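Local coordinates for uncharacterized protein (Pseudomonas aeruginosa UCBPP-PA14, PDB 3FD9), which acts as an antiactivator of type III secretion genes, blocking self-association and DNA binding of the activator ExsA until ExsC disrupts their interaction, at residues R23-I28 / Q56-G61; F49-L54 / A85-R90; L105-W110 / A238-R243; G121-L126 / G177-A182. All blocks are in the same frame, centred on the assembly; numbering follows the deposited sequence.

Contact 1: residues R23-I28 / Q56-G61; sequences RESGII and QRLARG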
# COMPACT_ATOMS: atom_id res chain seq x y z
N ARG A 23 -6.85 -3.78 -3.78
CA ARG A 23 -5.59 -3.11 -3.97
C ARG A 23 -5.37 -2.10 -2.85
O ARG A 23 -4.33 -2.12 -2.19
CB ARG A 23 -5.55 -2.45 -5.36
CG ARG A 23 -5.43 -3.45 -6.51
CD ARG A 23 -3.98 -3.70 -6.92
NE ARG A 23 -3.04 -3.55 -5.81
CZ ARG A 23 -2.18 -2.54 -5.69
NH1 ARG A 23 -2.12 -1.58 -6.60
NH2 ARG A 23 -1.36 -2.50 -4.64
N GLU A 24 -6.35 -1.22 -2.63
CA GLU A 24 -6.24 -0.22 -1.57
C GLU A 24 -5.98 -0.82 -0.19
O GLU A 24 -5.28 -0.23 0.63
CB GLU A 24 -7.50 0.63 -1.51
CG GLU A 24 -7.66 1.61 -2.65
CD GLU A 24 -9.05 2.24 -2.66
OE1 GLU A 24 -9.79 2.05 -1.66
OE2 GLU A 24 -9.41 2.91 -3.65
N SER A 25 -6.56 -1.99 0.07
CA SER A 25 -6.42 -2.64 1.36
C SER A 25 -5.19 -3.52 1.44
O SER A 25 -5.00 -4.23 2.43
CB SER A 25 -7.65 -3.49 1.66
OG SER A 25 -8.76 -2.68 2.00
N GLY A 26 -4.36 -3.49 0.40
CA GLY A 26 -3.13 -4.27 0.37
C GLY A 26 -3.38 -5.75 0.55
O GLY A 26 -2.57 -6.47 1.15
N ILE A 27 -4.51 -6.22 0.03
CA ILE A 27 -4.83 -7.63 0.10
C ILE A 27 -4.21 -8.34 -1.10
O ILE A 27 -3.76 -9.48 -1.00
CB ILE A 27 -6.36 -7.85 0.11
CG1 ILE A 27 -6.96 -7.20 1.35
CG2 ILE A 27 -6.70 -9.34 0.13
CD1 ILE A 27 -6.45 -7.81 2.66
N ILE A 28 -4.18 -7.62 -2.23
CA ILE A 28 -3.66 -8.12 -3.49
C ILE A 28 -2.68 -7.10 -4.07
O ILE A 28 -3.04 -5.94 -4.30
CB ILE A 28 -4.80 -8.33 -4.49
CG1 ILE A 28 -5.91 -9.17 -3.86
CG2 ILE A 28 -4.30 -8.99 -5.75
CD1 ILE A 28 -6.81 -9.87 -4.86
N GLN A 56 -13.46 -12.69 3.44
CA GLN A 56 -12.99 -12.95 4.79
C GLN A 56 -11.56 -12.45 4.93
O GLN A 56 -11.23 -11.76 5.90
CB GLN A 56 -13.06 -14.46 5.07
CG GLN A 56 -12.48 -14.94 6.40
CD GLN A 56 -12.85 -16.40 6.70
OE1 GLN A 56 -14.01 -16.72 6.97
NE2 GLN A 56 -11.85 -17.28 6.65
N ARG A 57 -10.72 -12.77 3.95
CA ARG A 57 -9.35 -12.29 3.96
C ARG A 57 -9.29 -10.77 3.91
O ARG A 57 -8.49 -10.16 4.61
CB ARG A 57 -8.53 -12.93 2.84
CG ARG A 57 -8.34 -14.41 3.05
CD ARG A 57 -7.26 -14.98 2.16
NE ARG A 57 -5.94 -14.52 2.57
CZ ARG A 57 -4.98 -15.30 3.06
NH1 ARG A 57 -5.18 -16.60 3.20
NH2 ARG A 57 -3.81 -14.77 3.39
N LEU A 58 -10.15 -10.16 3.10
CA LEU A 58 -10.20 -8.70 3.03
C LEU A 58 -10.49 -8.09 4.41
O LEU A 58 -9.71 -7.27 4.92
CB LEU A 58 -11.24 -8.23 2.02
CG LEU A 58 -11.49 -6.72 1.94
CD1 LEU A 58 -10.22 -5.95 1.68
CD2 LEU A 58 -12.53 -6.39 0.86
N ALA A 59 -11.60 -8.51 5.01
CA ALA A 59 -12.01 -8.01 6.32
C ALA A 59 -10.91 -8.19 7.38
O ALA A 59 -10.79 -7.39 8.31
CB ALA A 59 -13.28 -8.70 6.76
N ARG A 60 -10.11 -9.24 7.25
CA ARG A 60 -9.13 -9.57 8.26
C ARG A 60 -7.77 -8.97 7.94
O ARG A 60 -6.86 -9.00 8.77
CB ARG A 60 -9.05 -11.09 8.44
CG ARG A 60 -10.38 -11.69 8.90
CD ARG A 60 -10.33 -13.20 9.04
NE ARG A 60 -11.58 -13.73 9.59
CZ ARG A 60 -11.81 -15.02 9.82
NH1 ARG A 60 -10.88 -15.91 9.55
NH2 ARG A 60 -12.97 -15.41 10.33
N GLY A 61 -7.63 -8.41 6.74
CA GLY A 61 -6.37 -7.84 6.30
C GLY A 61 -5.33 -8.89 5.93
O GLY A 61 -4.12 -8.62 6.01
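Ile27, Leu58 and Ser25 carry the contact itself, while the flat guanidinium groups of Arg23 and Arg60 are each engaged within their own segment. At the edge of the Arg23 guanidinium, in its plane, lies the carbonyl oxygen of Ile28: Arg23 NE donates to Ile28 O at 2.8 Å with an N-H...O angle of 160°, tying the end of helix 19-24 to the loop that follows. Gln56 CG lies over the centre of one face of the Arg60 guanidinium. Arg57 has its strongest polar partner in Asp89, with which it forms a salt bridge, and its NE also donates to Leu62 O.

Ile27 reaches across to the end of helix 52-60. Its CG1, anti to the carbonyl carbon (chi1 -62°), comes 3.5 Å from Leu58 CD1, and the two side chains cross at about a right angle. Beyond this point Ile27 CD1 rests against main chain, 3.6 Å from Gly61 C and 3.7 Å from Arg57 O. The Leu58 CD1 methyl also approaches Ser25, at 3.6 Å from Ser25 CB. Tyr22 packs against both Ile27 and Leu58.

Each helix closes here with a Schellman motif, in which Gly26 and Gly61 adopt positive phi. Gly26 N bonds back to Arg23 O at 2.9 Å and Gly61 N to Leu58 O at 3.0 Å, and the backbone of Ile27 pairs with Leu64. The two ends meet by van der Waals packing of aliphatic carbon on side chain and main chain, with no hydrogen bond across.

Contact 2: residues F49-L54 / A85-R90; sequences FRCEWL and AELGDR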
# COMPACT_ATOMS: atom_id res chain seq x y z
N PHE A 49 -13.95 -11.92 -6.73
CA PHE A 49 -13.94 -10.72 -5.92
C PHE A 49 -15.09 -10.69 -4.93
O PHE A 49 -15.00 -10.05 -3.89
CB PHE A 49 -13.96 -9.46 -6.80
CG PHE A 49 -12.66 -9.18 -7.50
CD1 PHE A 49 -12.64 -8.69 -8.79
CD2 PHE A 49 -11.45 -9.43 -6.86
CE1 PHE A 49 -11.43 -8.45 -9.44
CE2 PHE A 49 -10.25 -9.19 -7.50
CZ PHE A 49 -10.24 -8.70 -8.79
N ARG A 50 -16.17 -11.41 -5.25
CA ARG A 50 -17.35 -11.40 -4.41
C ARG A 50 -17.46 -12.61 -3.48
O ARG A 50 -18.37 -12.68 -2.65
CB ARG A 50 -18.61 -11.27 -5.26
CG ARG A 50 -19.15 -9.85 -5.36
CD ARG A 50 -20.09 -9.68 -6.54
NE ARG A 50 -20.80 -10.92 -6.86
CZ ARG A 50 -20.62 -11.61 -7.99
NH1 ARG A 50 -19.77 -11.17 -8.91
NH2 ARG A 50 -21.30 -12.73 -8.19
N CYS A 51 -16.54 -13.55 -3.62
CA CYS A 51 -16.67 -14.81 -2.89
C CYS A 51 -16.36 -14.66 -1.40
O CYS A 51 -15.63 -13.76 -0.99
CB CYS A 51 -15.81 -15.90 -3.54
SG CYS A 51 -14.07 -15.90 -3.10
N GLU A 52 -16.93 -15.54 -0.59
CA GLU A 52 -16.82 -15.44 0.87
C GLU A 52 -15.40 -15.51 1.38
O GLU A 52 -15.02 -14.76 2.27
CB GLU A 52 -17.66 -16.53 1.54
CG GLU A 52 -19.14 -16.21 1.61
CD GLU A 52 -19.46 -15.16 2.66
OE1 GLU A 52 -18.52 -14.42 3.08
OE2 GLU A 52 -20.64 -15.06 3.07
N TRP A 53 -14.62 -16.45 0.83
CA TRP A 53 -13.23 -16.66 1.22
C TRP A 53 -12.43 -15.38 1.08
O TRP A 53 -11.83 -14.91 2.03
CB TRP A 53 -12.59 -17.77 0.38
CG TRP A 53 -11.13 -17.98 0.64
CD1 TRP A 53 -10.58 -18.60 1.72
CD2 TRP A 53 -10.04 -17.60 -0.21
NE1 TRP A 53 -9.21 -18.62 1.61
CE2 TRP A 53 -8.85 -18.01 0.43
CE3 TRP A 53 -9.95 -16.95 -1.45
CZ2 TRP A 53 -7.59 -17.79 -0.12
CZ3 TRP A 53 -8.70 -16.73 -1.99
CH2 TRP A 53 -7.53 -17.15 -1.33
N LEU A 54 -12.44 -14.82 -0.12
CA LEU A 54 -11.65 -13.62 -0.36
C LEU A 54 -12.20 -12.44 0.45
O LEU A 54 -11.45 -11.56 0.85
CB LEU A 54 -11.62 -13.29 -1.86
CG LEU A 54 -10.63 -12.20 -2.27
CD1 LEU A 54 -9.24 -12.47 -1.70
CD2 LEU A 54 -10.57 -12.04 -3.78
N ALA A 85 -16.23 -22.05 -3.64
CA ALA A 85 -16.55 -22.79 -2.44
C ALA A 85 -15.45 -23.76 -2.05
O ALA A 85 -15.50 -24.36 -0.98
CB ALA A 85 -17.87 -23.53 -2.61
N GLU A 86 -14.46 -23.92 -2.93
CA GLU A 86 -13.36 -24.85 -2.69
C GLU A 86 -12.12 -24.15 -2.14
O GLU A 86 -11.13 -24.80 -1.81
CB GLU A 86 -13.01 -25.61 -3.96
CG GLU A 86 -13.92 -26.78 -4.24
CD GLU A 86 -13.91 -27.79 -3.11
OE1 GLU A 86 -12.80 -28.18 -2.67
OE2 GLU A 86 -15.01 -28.20 -2.65
N LEU A 87 -12.19 -22.83 -2.06
CA LEU A 87 -11.06 -22.05 -1.57
C LEU A 87 -11.00 -22.08 -0.05
O LEU A 87 -12.01 -21.89 0.62
CB LEU A 87 -11.18 -20.60 -2.04
CG LEU A 87 -11.00 -20.38 -3.53
CD1 LEU A 87 -11.36 -18.96 -3.90
CD2 LEU A 87 -9.59 -20.70 -3.93
N GLY A 88 -9.82 -22.32 0.49
CA GLY A 88 -9.59 -22.26 1.92
C GLY A 88 -8.10 -22.16 2.19
O GLY A 88 -7.29 -22.21 1.26
N ASP A 89 -7.74 -22.03 3.46
CA ASP A 89 -6.35 -21.96 3.84
C ASP A 89 -5.99 -23.12 4.75
O ASP A 89 -6.84 -23.66 5.44
CB ASP A 89 -6.07 -20.65 4.57
CG ASP A 89 -6.32 -19.45 3.70
OD1 ASP A 89 -5.52 -19.22 2.76
OD2 ASP A 89 -7.30 -18.72 3.97
N ARG A 90 -4.72 -23.51 4.72
CA ARG A 90 -4.19 -24.45 5.69
C ARG A 90 -3.50 -23.58 6.73
O ARG A 90 -2.55 -22.87 6.41
CB ARG A 90 -3.18 -25.40 5.04
CG ARG A 90 -3.56 -25.88 3.65
CD ARG A 90 -4.37 -27.17 3.69
NE ARG A 90 -3.62 -28.27 4.29
CZ ARG A 90 -4.04 -29.53 4.33
NH1 ARG A 90 -5.21 -29.86 3.80
NH2 ARG A 90 -3.29 -30.47 4.90
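Trp53 is gripped from two directions by the 85-90 loop, over one face by Leu87 and at its nitrogen edge by Asp89. Leu87 CB makes a CH-pi contact, 4.0 Å from the centroid of the five-membered ring of Trp53. Leu87 CD1 extends to the benzo side, 3.5 Å from Trp53 CE3, and the two side chains cross at about a right angle. Gly88 follows on the same loop, its CA 3.7 Å from Trp53 NE1. That nitrogen donates to Asp89 OD2 at 3.0 Å, with an N-H...O angle of 148°; the donor stands above the carboxylate plane, 55° out of it.

Around this first shell, Glu68 and Ile72 of helix 66-76 pack on the indole. Asp89 OD1 forms a salt bridge with Arg57, one helical turn after Trp53, which should favour a charged carboxylate despite the nearby Glu68. Cys51 is the N-cap of helix 52-60: its SG accepts from Leu54 N at 3.6 Å and lies 4.2 Å from Leu87 CD1.

The contact thus joins the first turn of helix 52-60 to the loop leading into strand 90-92. Cys75 of helix 66-76 also packs on Leu87, and the backbone of Asp89 bonds with His251 at the start of the pairing with parallel strand 251-253.

Contact 3: residues L105-W110 / A238-R243; sequences LPVYGW and AWLHER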
# COMPACT_ATOMS: atom_id res chain seq x y z
N LEU A 105 -9.40 -13.07 17.10
CA LEU A 105 -10.07 -11.86 16.64
C LEU A 105 -11.47 -12.10 16.04
O LEU A 105 -12.42 -11.41 16.40
CB LEU A 105 -9.19 -11.09 15.65
CG LEU A 105 -7.98 -10.40 16.25
CD1 LEU A 105 -7.38 -9.46 15.23
CD2 LEU A 105 -8.34 -9.62 17.51
N PRO A 106 -11.59 -13.07 15.12
CA PRO A 106 -12.93 -13.42 14.63
C PRO A 106 -13.86 -13.85 15.77
O PRO A 106 -14.98 -13.36 15.90
CB PRO A 106 -12.67 -14.61 13.72
CG PRO A 106 -11.26 -14.40 13.24
CD PRO A 106 -10.53 -13.81 14.42
N VAL A 107 -13.37 -14.76 16.60
CA VAL A 107 -14.15 -15.27 17.72
C VAL A 107 -14.61 -14.16 18.64
O VAL A 107 -15.74 -14.17 19.12
CB VAL A 107 -13.35 -16.30 18.53
CG1 VAL A 107 -13.98 -16.50 19.90
CG2 VAL A 107 -13.27 -17.62 17.76
N TYR A 108 -13.74 -13.19 18.88
CA TYR A 108 -14.09 -12.10 19.79
C TYR A 108 -15.12 -11.18 19.17
O TYR A 108 -15.99 -10.67 19.86
CB TYR A 108 -12.85 -11.29 20.18
CG TYR A 108 -13.17 -10.25 21.23
CD1 TYR A 108 -12.94 -10.49 22.58
CD2 TYR A 108 -13.72 -9.02 20.87
CE1 TYR A 108 -13.24 -9.54 23.54
CE2 TYR A 108 -14.02 -8.07 21.82
CZ TYR A 108 -13.78 -8.34 23.16
OH TYR A 108 -14.07 -7.39 24.10
N GLY A 109 -15.03 -10.97 17.87
CA GLY A 109 -16.04 -10.18 17.18
C GLY A 109 -17.39 -10.86 17.27
O GLY A 109 -18.41 -10.22 17.47
N TRP A 110 -17.38 -12.18 17.12
CA TRP A 110 -18.59 -12.97 17.25
C TRP A 110 -19.12 -12.90 18.68
O TRP A 110 -20.27 -12.54 18.90
CB TRP A 110 -18.33 -14.41 16.82
CG TRP A 110 -19.52 -15.28 16.95
CD1 TRP A 110 -20.48 -15.50 16.01
CD2 TRP A 110 -19.90 -16.04 18.10
NE1 TRP A 110 -21.43 -16.36 16.50
CE2 TRP A 110 -21.10 -16.70 17.78
CE3 TRP A 110 -19.35 -16.22 19.37
CZ2 TRP A 110 -21.75 -17.53 18.68
CZ3 TRP A 110 -19.99 -17.05 20.26
CH2 TRP A 110 -21.18 -17.69 19.92
N ALA A 238 -14.68 -27.04 13.30
CA ALA A 238 -16.13 -27.23 13.28
C ALA A 238 -16.86 -26.14 14.05
O ALA A 238 -17.91 -25.67 13.63
CB ALA A 238 -16.48 -28.59 13.85
N TRP A 239 -16.30 -25.74 15.19
CA TRP A 239 -16.93 -24.73 16.02
C TRP A 239 -17.03 -23.41 15.26
O TRP A 239 -18.08 -22.78 15.23
CB TRP A 239 -16.13 -24.52 17.30
CG TRP A 239 -16.86 -23.75 18.34
CD1 TRP A 239 -17.69 -24.27 19.29
CD2 TRP A 239 -16.83 -22.34 18.57
NE1 TRP A 239 -18.18 -23.26 20.08
CE2 TRP A 239 -17.67 -22.07 19.66
CE3 TRP A 239 -16.17 -21.27 17.95
CZ2 TRP A 239 -17.87 -20.78 20.15
CZ3 TRP A 239 -16.37 -19.99 18.43
CH2 TRP A 239 -17.22 -19.76 19.52
N LEU A 240 -15.92 -23.01 14.64
CA LEU A 240 -15.85 -21.75 13.93
C LEU A 240 -16.78 -21.80 12.75
O LEU A 240 -17.52 -20.85 12.47
CB LEU A 240 -14.43 -21.48 13.44
CG LEU A 240 -13.35 -21.30 14.50
CD1 LEU A 240 -11.98 -21.19 13.85
CD2 LEU A 240 -13.65 -20.08 15.34
N HIS A 241 -16.73 -22.92 12.04
CA HIS A 241 -17.54 -23.11 10.85
C HIS A 241 -19.04 -22.97 11.12
O HIS A 241 -19.73 -22.24 10.42
CB HIS A 241 -17.24 -24.48 10.24
CG HIS A 241 -17.74 -24.63 8.84
ND1 HIS A 241 -18.47 -25.72 8.42
CD2 HIS A 241 -17.62 -23.81 7.76
CE1 HIS A 241 -18.78 -25.57 7.14
NE2 HIS A 241 -18.28 -24.43 6.72
N GLU A 242 -19.54 -23.66 12.13
CA GLU A 242 -20.96 -23.61 12.45
C GLU A 242 -21.43 -22.22 12.82
O GLU A 242 -22.61 -21.99 13.06
CB GLU A 242 -21.28 -24.58 13.58
CG GLU A 242 -21.54 -26.00 13.10
CD GLU A 242 -21.21 -27.04 14.15
OE1 GLU A 242 -21.53 -26.81 15.34
OE2 GLU A 242 -20.64 -28.09 13.78
N ARG A 243 -20.48 -21.28 12.87
CA ARG A 243 -20.77 -19.92 13.26
C ARG A 243 -20.26 -18.96 12.19
O ARG A 243 -20.17 -17.74 12.39
CB ARG A 243 -20.15 -19.61 14.62
CG ARG A 243 -21.09 -19.84 15.76
CD ARG A 243 -20.34 -20.08 17.06
NE ARG A 243 -20.11 -21.50 17.31
CZ ARG A 243 -20.79 -22.22 18.19
NH1 ARG A 243 -21.73 -21.67 18.94
NH2 ARG A 243 -20.51 -23.51 18.34
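Val107 and Trp110, one turn apart on helix 96-115, present a small bump and a broad flat surface to the end of helix 232-241. The CG2 methyl of Val107 sits against the notch formed by Leu240 and Trp239, 3.5 Å from Leu240 CD2 and 4.0 Å from Trp239 CZ3. Farther along, the two indoles form a T-shaped pair: the benzo edge of Trp239 points at the face of Trp110, their six-membered rings 5.5 Å apart between centroids with planes at 74°.

Arg243 supplies the other bump. Its CD lies over a face of Trp110, offset toward the rim and 3.8 Å from the centroid of the six-membered ring. The chain bends at chi3 (-93°), placing NE over the centre of one face of Trp239, in its own segment, where NE also donates to Trp239 O at 3.2 Å. Arg243 thus lies in the corner formed by the two indoles, its guanidinium nearly perpendicular to Trp110.

Leu219 of helix 217-223 packs on both Val107 and Trp239, while Leu245 and Cys246, in the loop after helix 232-241, touch Trp110 and Leu240. The contact so brings helix 96-115, kinked at Pro106, against the C-terminal helices 217-223 and 232-241.

Contact 4: residues G121-L126 / G177-A182; sequences GWRLSL and GKLETA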
# COMPACT_ATOMS: atom_id res chain seq x y z
N GLY A 121 -22.78 -3.60 13.27
CA GLY A 121 -23.30 -2.56 12.40
C GLY A 121 -22.76 -1.18 12.75
O GLY A 121 -22.45 -0.38 11.86
N TRP A 122 -22.64 -0.90 14.04
CA TRP A 122 -22.11 0.38 14.47
C TRP A 122 -20.66 0.58 14.00
O TRP A 122 -20.30 1.66 13.53
CB TRP A 122 -22.18 0.53 16.00
CG TRP A 122 -23.56 0.41 16.55
CD1 TRP A 122 -24.73 0.52 15.86
CD2 TRP A 122 -23.92 0.19 17.92
NE1 TRP A 122 -25.80 0.37 16.72
CE2 TRP A 122 -25.32 0.17 17.99
CE3 TRP A 122 -23.18 0.01 19.10
CZ2 TRP A 122 -26.01 -0.03 19.18
CZ3 TRP A 122 -23.87 -0.19 20.29
CH2 TRP A 122 -25.27 -0.21 20.32
N ARG A 123 -19.85 -0.47 14.14
CA ARG A 123 -18.43 -0.38 13.81
C ARG A 123 -18.20 0.03 12.37
O ARG A 123 -17.49 1.01 12.10
CB ARG A 123 -17.71 -1.70 14.10
CG ARG A 123 -17.52 -1.96 15.59
CD ARG A 123 -16.62 -3.15 15.86
NE ARG A 123 -16.55 -3.42 17.29
CZ ARG A 123 -16.02 -2.57 18.18
NH1 ARG A 123 -15.53 -1.40 17.79
NH2 ARG A 123 -16.00 -2.90 19.47
N LEU A 124 -18.79 -0.72 11.45
CA LEU A 124 -18.60 -0.42 10.03
C LEU A 124 -19.20 0.93 9.68
O LEU A 124 -18.67 1.66 8.85
CB LEU A 124 -19.16 -1.53 9.14
CG LEU A 124 -20.66 -1.76 9.09
CD1 LEU A 124 -21.30 -0.84 8.06
CD2 LEU A 124 -20.95 -3.21 8.76
N SER A 125 -20.30 1.28 10.34
CA SER A 125 -20.90 2.60 10.14
C SER A 125 -19.88 3.69 10.45
O SER A 125 -19.83 4.71 9.77
CB SER A 125 -22.15 2.77 10.99
OG SER A 125 -23.19 1.91 10.57
N LEU A 126 -19.08 3.47 11.49
CA LEU A 126 -18.00 4.39 11.79
C LEU A 126 -17.05 4.48 10.61
O LEU A 126 -16.69 5.57 10.17
CB LEU A 126 -17.23 3.95 13.03
CG LEU A 126 -17.66 4.60 14.34
CD1 LEU A 126 -16.63 4.34 15.43
CD2 LEU A 126 -17.87 6.09 14.15
N GLY A 177 -20.23 6.70 21.24
CA GLY A 177 -20.83 6.65 22.56
C GLY A 177 -21.38 5.28 22.88
O GLY A 177 -21.03 4.68 23.90
N LYS A 178 -22.23 4.77 21.99
CA LYS A 178 -22.81 3.45 22.15
C LYS A 178 -21.72 2.39 22.27
O LYS A 178 -21.83 1.46 23.07
CB LYS A 178 -23.70 3.11 20.95
CG LYS A 178 -24.90 4.02 20.75
CD LYS A 178 -25.62 3.66 19.45
CE LYS A 178 -26.94 4.39 19.30
NZ LYS A 178 -27.62 4.00 18.03
N LEU A 179 -20.67 2.53 21.48
CA LEU A 179 -19.59 1.56 21.45
C LEU A 179 -18.75 1.64 22.71
O LEU A 179 -18.18 0.64 23.15
CB LEU A 179 -18.72 1.77 20.22
CG LEU A 179 -19.32 1.37 18.87
CD1 LEU A 179 -18.64 2.12 17.74
CD2 LEU A 179 -19.20 -0.13 18.65
N GLU A 180 -18.64 2.83 23.29
CA GLU A 180 -17.87 2.99 24.51
C GLU A 180 -18.61 2.27 25.63
O GLU A 180 -18.00 1.59 26.45
CB GLU A 180 -17.68 4.46 24.85
CG GLU A 180 -16.31 4.79 25.42
CD GLU A 180 -16.00 4.02 26.70
OE1 GLU A 180 -16.76 4.17 27.68
OE2 GLU A 180 -14.99 3.28 26.71
N THR A 181 -19.93 2.41 25.64
CA THR A 181 -20.75 1.73 26.63
C THR A 181 -20.65 0.22 26.47
O THR A 181 -20.42 -0.50 27.45
CB THR A 181 -22.22 2.18 26.54
OG1 THR A 181 -22.31 3.60 26.65
CG2 THR A 181 -23.04 1.54 27.65
N ALA A 182 -20.82 -0.27 25.25
CA ALA A 182 -20.75 -1.71 24.99
C ALA A 182 -19.40 -2.26 25.44
O ALA A 182 -19.33 -3.29 26.12
CB ALA A 182 -20.97 -2.00 23.52
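Leu179 and Trp122, the residues with most surface buried here, slide past each other in opposite directions, and Lys178 lies across the indole. Over one face of the six-membered ring of Trp122 sits Lys178 CB, in a CH-pi contact 3.7 Å from the centroid. From there the extended lysine chain crosses the indole at about a right angle, bringing CD 3.7 Å from Trp122 CZ2. Leu179 instead takes the edge of the same ring, with CD2 4.0 Å from Trp122 CE3.

The two methyls of Leu179 serve different partners. CD2 packs against Arg123 CG at 3.9 Å and also lies over the centre of the guanidinium face, whereas CD1 meets Leu126 CD1 tip to tip at 3.8 Å. Val172 and Leu175 of helix 157-189 add to the packing round Leu126.

The segment axes approach to 10.5 Å and their directions differ by 137°, an inclined antiparallel crossing of the two long helices of the helical hairpin domain. No hydrogen bond spans the segments. Adhesion rests on leucine methyls, the indole, the aliphatic part of Lys178 and the Arg123 side chain. While one face of its guanidinium packs on Leu179, Arg123 NH2 forms a salt bridge with Glu112, which would offset the like charges of Arg38 and Arg42 of the third subunit; Lys178 NZ has a long, weak ion pair with Glu174.

Overall arrangement
Contacts 1 and 2 share helix 52-60, their centres 13 Å apart, and are joined directly: Arg57 NH1 of contact 1 meets Asp89 OD1 of contact 2 in a salt bridge of 2.7 Å. Along the chain their segments alternate, interlocking the N-terminal domain. Contact 3, centred about 19 Å from contact 1, adjoins it where Arg60 NH2 packs on Pro106 of helix 96-115, the helix on which helix 232-241 rests. Contact 4 lies within the loop that contact 3 closes, their centres 20 Å apart, and helices 96-115 and 119-147 follow each other in the chain. It stands about 28 Å, centre to centre, from contact 2, across the chain's centre, at the base of the projecting hairpin.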